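Local coordinates for mandelate racemase/muconate lactonizing protein (Paenibacillus sp., PDB 3V5C), which probably catalyses the magnesium-dependent dehydration of galacturonate, as an enolase-superfamily enzyme with a bound magnesium ion, at residues Q153-A156 with M157-Y160; D101-G104 with Q105-K109; I271-A274 with T275-R278; I62-T65 with P66-E70. The protein carries 1 engineered substitution. All coordinates share one frame; numbering follows the deposited sequence.

In the fold
All four contacts are local, each formed by one uninterrupted run of chain, so none closes a long loop and they follow in series without nesting or crossing. From the N terminus, interaction 4 starts helix 66-70 after strand 55-60, beside the antiparallel sheet. Interaction 2 covers the last turns and end of helix 92-107; its centre is about 23 Å from that of interaction 4. Interaction 1 sits in helix 145-161, which links strands 126-135 and 167-170 of the barrel sheet. Interaction 3 ends helix 270-275, between barrel strands 258-261 and 281-282. Interactions 4 and 2 thus start one helix and end another near the antiparallel sheet; interactions 1 and 3 lie in the barrel's helical layer.

Interaction 1. Residues Q153-A156 with M157-Y160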
# COMPACT_ATOMS: atom_id res chain seq x y z
N GLN A 153 -10.83 13.08 15.86
CA GLN A 153 -11.19 14.12 14.90
C GLN A 153 -9.98 15.03 14.62
O GLN A 153 -9.72 15.39 13.47
CB GLN A 153 -12.37 14.97 15.40
CG GLN A 153 -13.70 14.26 15.35
CD GLN A 153 -14.79 15.08 16.03
OE1 GLN A 153 -14.60 15.60 17.13
NE2 GLN A 153 -15.92 15.24 15.35
N GLU A 154 -9.26 15.40 15.67
CA GLU A 154 -8.09 16.25 15.51
C GLU A 154 -7.03 15.58 14.64
O GLU A 154 -6.35 16.23 13.85
CB GLU A 154 -7.51 16.64 16.88
CG GLU A 154 -6.37 17.64 16.78
CD GLU A 154 -5.87 18.08 18.14
OE1 GLU A 154 -6.61 17.91 19.13
OE2 GLU A 154 -4.73 18.59 18.21
N GLU A 155 -6.89 14.27 14.79
CA GLU A 155 -5.92 13.54 13.96
C GLU A 155 -6.36 13.57 12.50
O GLU A 155 -5.53 13.79 11.60
CB GLU A 155 -5.74 12.10 14.47
CG GLU A 155 -5.00 12.04 15.81
CD GLU A 155 -4.57 10.66 16.19
OE1 GLU A 155 -5.05 9.69 15.54
OE2 GLU A 155 -3.75 10.53 17.13
N ALA A 156 -7.65 13.39 12.25
CA ALA A 156 -8.16 13.48 10.89
C ALA A 156 -7.90 14.88 10.34
O ALA A 156 -7.48 15.04 9.20
CB ALA A 156 -9.64 13.13 10.84
N MET A 157 -8.14 15.89 11.17
CA MET A 157 -7.91 17.26 10.72
C MET A 157 -6.43 17.55 10.44
O MET A 157 -6.14 18.35 9.55
CB MET A 157 -8.52 18.26 11.71
CG MET A 157 -10.04 18.26 11.66
SD MET A 157 -10.67 18.31 9.94
CE MET A 157 -10.65 20.08 9.61
N GLN A 158 -5.51 16.90 11.17
CA GLN A 158 -4.08 17.00 10.86
C GLN A 158 -3.82 16.53 9.43
O GLN A 158 -3.12 17.19 8.67
CB GLN A 158 -3.23 16.17 11.83
CG GLN A 158 -3.23 16.68 13.27
CD GLN A 158 -2.63 15.67 14.26
OE1 GLN A 158 -1.86 14.78 13.87
NE2 GLN A 158 -3.01 15.79 15.54
N GLY A 159 -4.41 15.39 9.06
CA GLY A 159 -4.26 14.90 7.71
C GLY A 159 -4.94 15.80 6.68
O GLY A 159 -4.38 16.09 5.62
N TYR A 160 -6.11 16.31 7.03
CA TYR A 160 -6.87 17.15 6.13
C TYR A 160 -6.06 18.39 5.76
O TYR A 160 -6.03 18.78 4.60
CB TYR A 160 -8.19 17.58 6.79
CG TYR A 160 -9.16 18.28 5.85
CD1 TYR A 160 -9.05 19.64 5.60
CD2 TYR A 160 -10.18 17.57 5.22
CE1 TYR A 160 -9.93 20.28 4.75
CE2 TYR A 160 -11.07 18.20 4.37
CZ TYR A 160 -10.93 19.56 4.14
OH TYR A 160 -11.80 20.22 3.29
O HOH W 1 -3.45 18.54 16.01
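Q158 lies back along the helix over the preceding turn and meets E154 and E155. Its CB is 3.3 Å from the carbonyl oxygen O of E155, and its CG comes 3.2 Å from O of E154. CG stands anti to the carbonyl carbon (chi1 -67°), and the chain then runs extended, which carries CD past the backbone of E155, 3.9 Å from its CA. At the tip the two branches part company. NE2 approaches the aliphatic CG of E154 at 4.0 Å, and the amide and carboxylate planes are turned 77° against each other. A water joins the two polar ends: it accepts from Q158 NE2 at 2.8 Å and donates to E154 OE2 at 2.5 Å. The other branch, OE1, accepts from R28, outside the helix.

Beneath these side chains runs the regular i to i+4 backbone pattern: M157 N donates to Q153 O, Q158 N to E154 O at 2.9 Å, G159 N to E155 O, and Y160 N to A156 O. M157 CG also rests 3.4 Å from Q153 O. On another flank, Q153, A156 and M157 touch V197 of helix 180-198, while the Q153 amide donates to G193. This joins neighbouring helices of the barrel's outer layer, helix 145-161 being the crossover of a beta-alpha-beta unit. With both ends of its amide engaged, Q158 has its flip state defined: the nitrogen faces the water on the glutamate side and the oxygen faces the arginine, an arrangement that suits the probable charges of E154 and R28.

Interaction 2. Residues D101-G104 with Q105-K109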
# COMPACT_ATOMS: atom_id res chain seq x y z
N ASP A 101 13.25 0.79 -11.39
CA ASP A 101 13.81 2.13 -11.27
C ASP A 101 14.93 2.28 -12.29
O ASP A 101 15.05 3.32 -12.94
CB ASP A 101 14.37 2.35 -9.87
CG ASP A 101 14.80 3.79 -9.63
OD1 ASP A 101 14.02 4.69 -9.96
OD2 ASP A 101 15.92 4.02 -9.15
N TRP A 102 15.74 1.24 -12.42
CA TRP A 102 16.88 1.25 -13.35
C TRP A 102 16.38 1.50 -14.76
O TRP A 102 16.91 2.37 -15.46
CB TRP A 102 17.69 -0.04 -13.28
CG TRP A 102 18.93 0.04 -14.14
CD1 TRP A 102 20.17 0.40 -13.73
CD2 TRP A 102 19.02 -0.23 -15.54
NE1 TRP A 102 21.05 0.38 -14.81
CE2 TRP A 102 20.36 -0.00 -15.93
CE3 TRP A 102 18.09 -0.64 -16.51
CZ2 TRP A 102 20.80 -0.19 -17.25
CZ3 TRP A 102 18.53 -0.82 -17.83
CH2 TRP A 102 19.87 -0.59 -18.17
N LEU A 103 15.36 0.74 -15.18
CA LEU A 103 14.81 0.89 -16.54
C LEU A 103 14.30 2.31 -16.75
O LEU A 103 14.52 2.90 -17.81
CB LEU A 103 13.69 -0.15 -16.80
CG LEU A 103 14.10 -1.61 -17.02
CD1 LEU A 103 12.87 -2.52 -16.98
CD2 LEU A 103 14.85 -1.78 -18.34
N GLY A 104 13.65 2.87 -15.73
CA GLY A 104 13.21 4.25 -15.78
C GLY A 104 14.37 5.22 -15.94
O GLY A 104 14.31 6.13 -16.76
N GLN A 105 15.45 5.01 -15.18
CA GLN A 105 16.62 5.89 -15.30
C GLN A 105 17.23 5.80 -16.71
O GLN A 105 17.55 6.83 -17.31
CB GLN A 105 17.70 5.57 -14.25
CG GLN A 105 17.20 5.61 -12.79
CD GLN A 105 16.60 6.94 -12.38
OE1 GLN A 105 17.07 8.02 -12.76
NE2 GLN A 105 15.54 6.87 -11.59
N ARG A 106 17.39 4.58 -17.21
CA ARG A 106 18.05 4.34 -18.49
C ARG A 106 17.25 4.93 -19.65
O ARG A 106 17.80 5.59 -20.54
CB ARG A 106 18.27 2.83 -18.68
CG ARG A 106 18.84 2.40 -20.05
CD ARG A 106 20.05 3.22 -20.49
NE ARG A 106 21.22 3.16 -19.62
CZ ARG A 106 22.16 2.22 -19.67
NH1 ARG A 106 22.06 1.21 -20.52
NH2 ARG A 106 23.20 2.27 -18.85
N GLN A 107 15.94 4.72 -19.62
CA GLN A 107 15.05 5.18 -20.69
C GLN A 107 14.56 6.62 -20.48
O GLN A 107 13.95 7.20 -21.38
CB GLN A 107 13.84 4.26 -20.83
CG GLN A 107 14.12 2.83 -21.26
CD GLN A 107 12.83 2.04 -21.47
OE1 GLN A 107 11.92 2.48 -22.18
NE2 GLN A 107 12.74 0.88 -20.83
N GLY A 108 14.81 7.18 -19.30
CA GLY A 108 14.37 8.52 -18.98
C GLY A 108 12.86 8.62 -18.94
O GLY A 108 12.28 9.56 -19.47
N LYS A 109 12.23 7.63 -18.32
CA LYS A 109 10.77 7.56 -18.22
C LYS A 109 10.36 7.19 -16.81
O LYS A 109 11.07 6.44 -16.15
CB LYS A 109 10.21 6.53 -19.19
CG LYS A 109 10.33 6.93 -20.67
CD LYS A 109 9.87 5.82 -21.59
CE LYS A 109 10.00 6.25 -23.04
NZ LYS A 109 9.53 5.20 -23.97
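D101 and Q105, one helical turn apart, pair through side chains as well as backbone. Q105 NE2 donates to D101 OD1 at 3.1 Å; the oxygen lies almost in the amide plane but is itself approached from above the carboxylate plane, 42° out of it. The first torsion of the glutamine, which sets CG beside its own backbone N, brings CG to 3.1 Å from D101 O, the oxygen that also accepts from Q105 N; the bend at chi2 (-58°) then folds the amide back to OD1. The next pair is W102 with R106, whose side chains run side by side in the same direction. R106 CB sits over one face of the indole, 3.9 Å from the six-membered ring centroid, a CH-pi contact. Farther out, W102 CZ2 lies over the middle of the guanidinium, 3.7 Å from CZ, although the two planes are inclined by 58°.

At the helix end G104 O accepts from K109 N at 3.0 Å and weakly from G108 N. G108 has the positive phi that favours glycine, and a CB on G104 would run into K109 O.

Partners outside the helix hold the polar ends. D101 also accepts from the backbone N of Y58 and of F365, while R106 forms a salt bridge with D53 and a cation-pi contact with W12. An alanine in place of Q105 would remove the amide, and D101 OD1 would probably be left with fewer donors and the carboxylate less firmly oriented. Three N-H groups drawn to one aspartate imply a carboxylate that is probably ionised, tying helix 92-107 to strand 55-60 and the loop holding F365.

Interaction 3. Residues I271-A274 with T275-R278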
# COMPACT_ATOMS: atom_id res chain seq x y z
N ILE A 271 -9.68 -14.88 -4.03
CA ILE A 271 -10.02 -14.33 -5.32
C ILE A 271 -11.23 -15.05 -5.90
O ILE A 271 -12.13 -14.42 -6.43
CB ILE A 271 -8.81 -14.30 -6.27
CG1 ILE A 271 -7.80 -13.26 -5.77
CG2 ILE A 271 -9.24 -13.94 -7.68
CD1 ILE A 271 -6.41 -13.43 -6.33
N GLU A 272 -11.26 -16.37 -5.76
CA GLU A 272 -12.44 -17.14 -6.15
C GLU A 272 -13.71 -16.59 -5.46
O GLU A 272 -14.72 -16.32 -6.12
CB GLU A 272 -12.21 -18.62 -5.86
CG GLU A 272 -13.38 -19.51 -6.23
CD GLU A 272 -13.08 -20.99 -6.01
OE1 GLU A 272 -11.92 -21.34 -5.71
OE2 GLU A 272 -14.02 -21.81 -6.14
N TRP A 273 -13.65 -16.40 -4.15
CA TRP A 273 -14.78 -15.81 -3.43
C TRP A 273 -15.16 -14.44 -3.99
O TRP A 273 -16.33 -14.12 -4.14
CB TRP A 273 -14.46 -15.69 -1.94
CG TRP A 273 -14.13 -17.00 -1.30
CD1 TRP A 273 -14.36 -18.25 -1.82
CD2 TRP A 273 -13.50 -17.21 -0.04
NE1 TRP A 273 -13.91 -19.22 -0.95
CE2 TRP A 273 -13.39 -18.60 0.16
CE3 TRP A 273 -13.04 -16.35 0.97
CZ2 TRP A 273 -12.81 -19.14 1.31
CZ3 TRP A 273 -12.47 -16.89 2.10
CH2 TRP A 273 -12.37 -18.27 2.27
N ALA A 274 -14.16 -13.63 -4.31
CA ALA A 274 -14.41 -12.32 -4.88
C ALA A 274 -15.12 -12.40 -6.23
O ALA A 274 -16.08 -11.66 -6.49
CB ALA A 274 -13.12 -11.51 -5.00
N THR A 275 -14.66 -13.31 -7.09
CA THR A 275 -15.29 -13.48 -8.39
C THR A 275 -16.73 -13.97 -8.24
O THR A 275 -17.55 -13.78 -9.14
CB THR A 275 -14.51 -14.43 -9.33
OG1 THR A 275 -14.64 -15.78 -8.87
CG2 THR A 275 -13.06 -14.04 -9.41
N ARG A 276 -17.06 -14.58 -7.10
CA ARG A 276 -18.44 -14.97 -6.85
C ARG A 276 -19.28 -13.90 -6.14
O ARG A 276 -20.44 -14.13 -5.79
CB ARG A 276 -18.51 -16.31 -6.10
CG ARG A 276 -18.10 -17.51 -6.96
CD ARG A 276 -18.58 -18.82 -6.36
NE ARG A 276 -17.80 -19.24 -5.19
CZ ARG A 276 -16.72 -20.01 -5.25
NH1 ARG A 276 -16.26 -20.43 -6.42
NH2 ARG A 276 -16.09 -20.35 -4.13
N GLY A 277 -18.69 -12.73 -5.93
CA GLY A 277 -19.42 -11.59 -5.43
C GLY A 277 -19.37 -11.34 -3.93
O GLY A 277 -20.07 -10.46 -3.44
N ARG A 278 -18.54 -12.09 -3.21
CA ARG A 278 -18.52 -11.98 -1.75
C ARG A 278 -17.56 -10.91 -1.24
O ARG A 278 -17.69 -10.46 -0.08
CB ARG A 278 -18.16 -13.34 -1.10
CG ARG A 278 -19.27 -14.41 -1.18
CD ARG A 278 -19.40 -14.96 -2.59
NE ARG A 278 -20.09 -16.25 -2.65
CZ ARG A 278 -21.39 -16.40 -2.92
NH1 ARG A 278 -22.17 -15.34 -3.11
NH2 ARG A 278 -21.91 -17.62 -2.97
O HOH W 2 -17.40 -10.72 -8.84
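Charge pairing links E272 to R276. The two side chains lie alongside each other, and R276 NH1 donates to E272 OE2 at 2.6 Å on the anti lone pair of that oxygen, only 3° out of the guanidinium plane; NH2 adds a weak bond to the same oxygen. The carboxylate and guanidinium planes are nonetheless 83° apart, so this is not a flat two-oxygen pairing. The bend of R276 at chi3 (-75°) turns its head back over the helix toward E272.

Among hydrogen bonds, E272 O takes both T275 OG1, at 2.8 Å, and R276 N, at 3.1 Å. The threonine hydroxyl sits between its own backbone N and carbonyl carbon, facing back into the turn. A Schellman motif then ends helix 270-275: R278 N reaches W273 O at 3.1 Å and G277 N reaches A274 O at 2.9 Å, with G277 at a positive phi that calls for glycine. A water also donates to A274 O.

By plain contact, R276 NH2 comes to the edge of the W273 indole, near its plane, 3.6 Å from CD1. W273 also touches E238, a ligand of the magnesium ion.

E240 forms salt bridges with R276 NE and R278 NE. R276 is therefore shared between two carboxylates, and two arginines meet at E240, a balance of charges likely to keep the acids ionised where the helix gives way to the loop.

Interaction 4. Residues I62-T65 with P66-E70; sequences IHMT and PEWAE
The indole of W68 is met by M64 at an oblique angle, neither squarely over the ring nor in its plane. M64 SD is 4.6 Å from the centroid of the six-membered ring and 55° off its normal, a Met-aromatic contact, and it stands 3.7 Å from CZ3. M64 CG adds an apolar touch of 3.7 Å to W68 CE3. M64 leaves its backbone with CG opposite the backbone N (chi1 -178°) and bends only at chi3, so the thioether passes across the indole at about a right angle; SD also lies 4.2 Å from A69 CB.

T65 caps the helix. Its OG1 accepts from W68 N at 3.1 Å, with an N-H...O angle of 156°, which makes T65 the N-cap. Its carbonyl O takes A69 N at 3.0 Å. P66, as the first helical residue, has no N-H to satisfy. Around this, M64 and A69 pack on I17 and W383 of the antiparallel sheet, and W68 reaches Q94 and L95 of helix 92-107.

An alanine at M64 removes the sulfur and CG beside the atoms CE3 and CZ3, which is likely to open a gap next to W68 and A69 and let the indole turn more freely. The chemistry divides the work: the T65 hydroxyl supplies W68 N with an acceptor that no earlier turn of helix can offer, T65 O takes A69 N as the first regular i to i+4 bond, and a polarisable sulfur fills the apolar wedge between helix 66-70 and the sheet.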
# COMPACT_ATOMS: atom_id res chain seq x y z
N ILE A 62 13.29 -7.21 -0.52
CA ILE A 62 13.12 -8.12 0.61
C ILE A 62 13.54 -9.52 0.21
O ILE A 62 13.60 -9.86 -0.98
CB ILE A 62 11.68 -8.10 1.17
CG1 ILE A 62 10.69 -8.66 0.15
CG2 ILE A 62 11.30 -6.67 1.61
CD1 ILE A 62 9.30 -9.00 0.74
N HIS A 63 13.84 -10.34 1.22
CA HIS A 63 14.19 -11.74 1.01
C HIS A 63 15.45 -11.91 0.16
O HIS A 63 15.55 -12.86 -0.61
CB HIS A 63 13.04 -12.48 0.34
CG HIS A 63 11.82 -12.60 1.19
ND1 HIS A 63 11.63 -11.86 2.34
CD2 HIS A 63 10.72 -13.38 1.06
CE1 HIS A 63 10.47 -12.18 2.88
NE2 HIS A 63 9.90 -13.10 2.13
N MET A 64 16.39 -10.97 0.26
CA MET A 64 17.64 -11.09 -0.50
C MET A 64 18.82 -11.19 0.45
O MET A 64 18.99 -10.33 1.31
CB MET A 64 17.85 -9.89 -1.42
CG MET A 64 19.11 -10.00 -2.26
SD MET A 64 19.14 -8.84 -3.64
CE MET A 64 19.21 -7.26 -2.80
N THR A 65 19.63 -12.23 0.28
CA THR A 65 20.88 -12.35 1.02
C THR A 65 22.05 -12.04 0.10
O THR A 65 21.90 -12.05 -1.12
CB THR A 65 21.07 -13.77 1.57
OG1 THR A 65 21.12 -14.70 0.47
CG2 THR A 65 19.90 -14.14 2.48
N PRO A 66 23.24 -11.77 0.67
CA PRO A 66 24.40 -11.58 -0.22
C PRO A 66 24.64 -12.81 -1.09
O PRO A 66 25.05 -12.67 -2.23
CB PRO A 66 25.56 -11.43 0.77
CG PRO A 66 24.93 -10.89 2.00
CD PRO A 66 23.55 -11.48 2.08
N GLU A 67 24.38 -14.00 -0.55
CA GLU A 67 24.66 -15.23 -1.28
C GLU A 67 23.70 -15.41 -2.46
O GLU A 67 24.10 -15.91 -3.52
CB GLU A 67 24.61 -16.43 -0.33
CG GLU A 67 25.77 -16.48 0.68
CD GLU A 67 25.60 -15.51 1.86
OE1 GLU A 67 24.50 -14.96 2.07
OE2 GLU A 67 26.59 -15.32 2.61
N TRP A 68 22.46 -14.97 -2.29
CA TRP A 68 21.49 -14.95 -3.38
C TRP A 68 21.99 -13.98 -4.45
O TRP A 68 22.02 -14.31 -5.64
CB TRP A 68 20.13 -14.49 -2.84
CG TRP A 68 18.97 -14.50 -3.83
CD1 TRP A 68 18.01 -15.46 -3.94
CD2 TRP A 68 18.62 -13.48 -4.78
NE1 TRP A 68 17.09 -15.12 -4.91
CE2 TRP A 68 17.45 -13.91 -5.44
CE3 TRP A 68 19.19 -12.25 -5.14
CZ2 TRP A 68 16.84 -13.15 -6.45
CZ3 TRP A 68 18.59 -11.51 -6.13
CH2 TRP A 68 17.43 -11.96 -6.78
N ALA A 69 22.38 -12.78 -4.03
CA ALA A 69 22.77 -11.75 -4.97
C ALA A 69 24.03 -12.15 -5.73
O ALA A 69 24.17 -11.85 -6.91
CB ALA A 69 22.98 -10.43 -4.25
N GLU A 70 24.95 -12.81 -5.04
CA GLU A 70 26.21 -13.22 -5.66
C GLU A 70 25.93 -14.00 -6.94
O GLU A 70 26.62 -13.84 -7.95
CB GLU A 70 27.02 -14.07 -4.68
CG GLU A 70 28.44 -14.39 -5.15
CD GLU A 70 28.49 -15.57 -6.11
OE1 GLU A 70 27.60 -16.44 -6.04
OE2 GLU A 70 29.42 -15.62 -6.96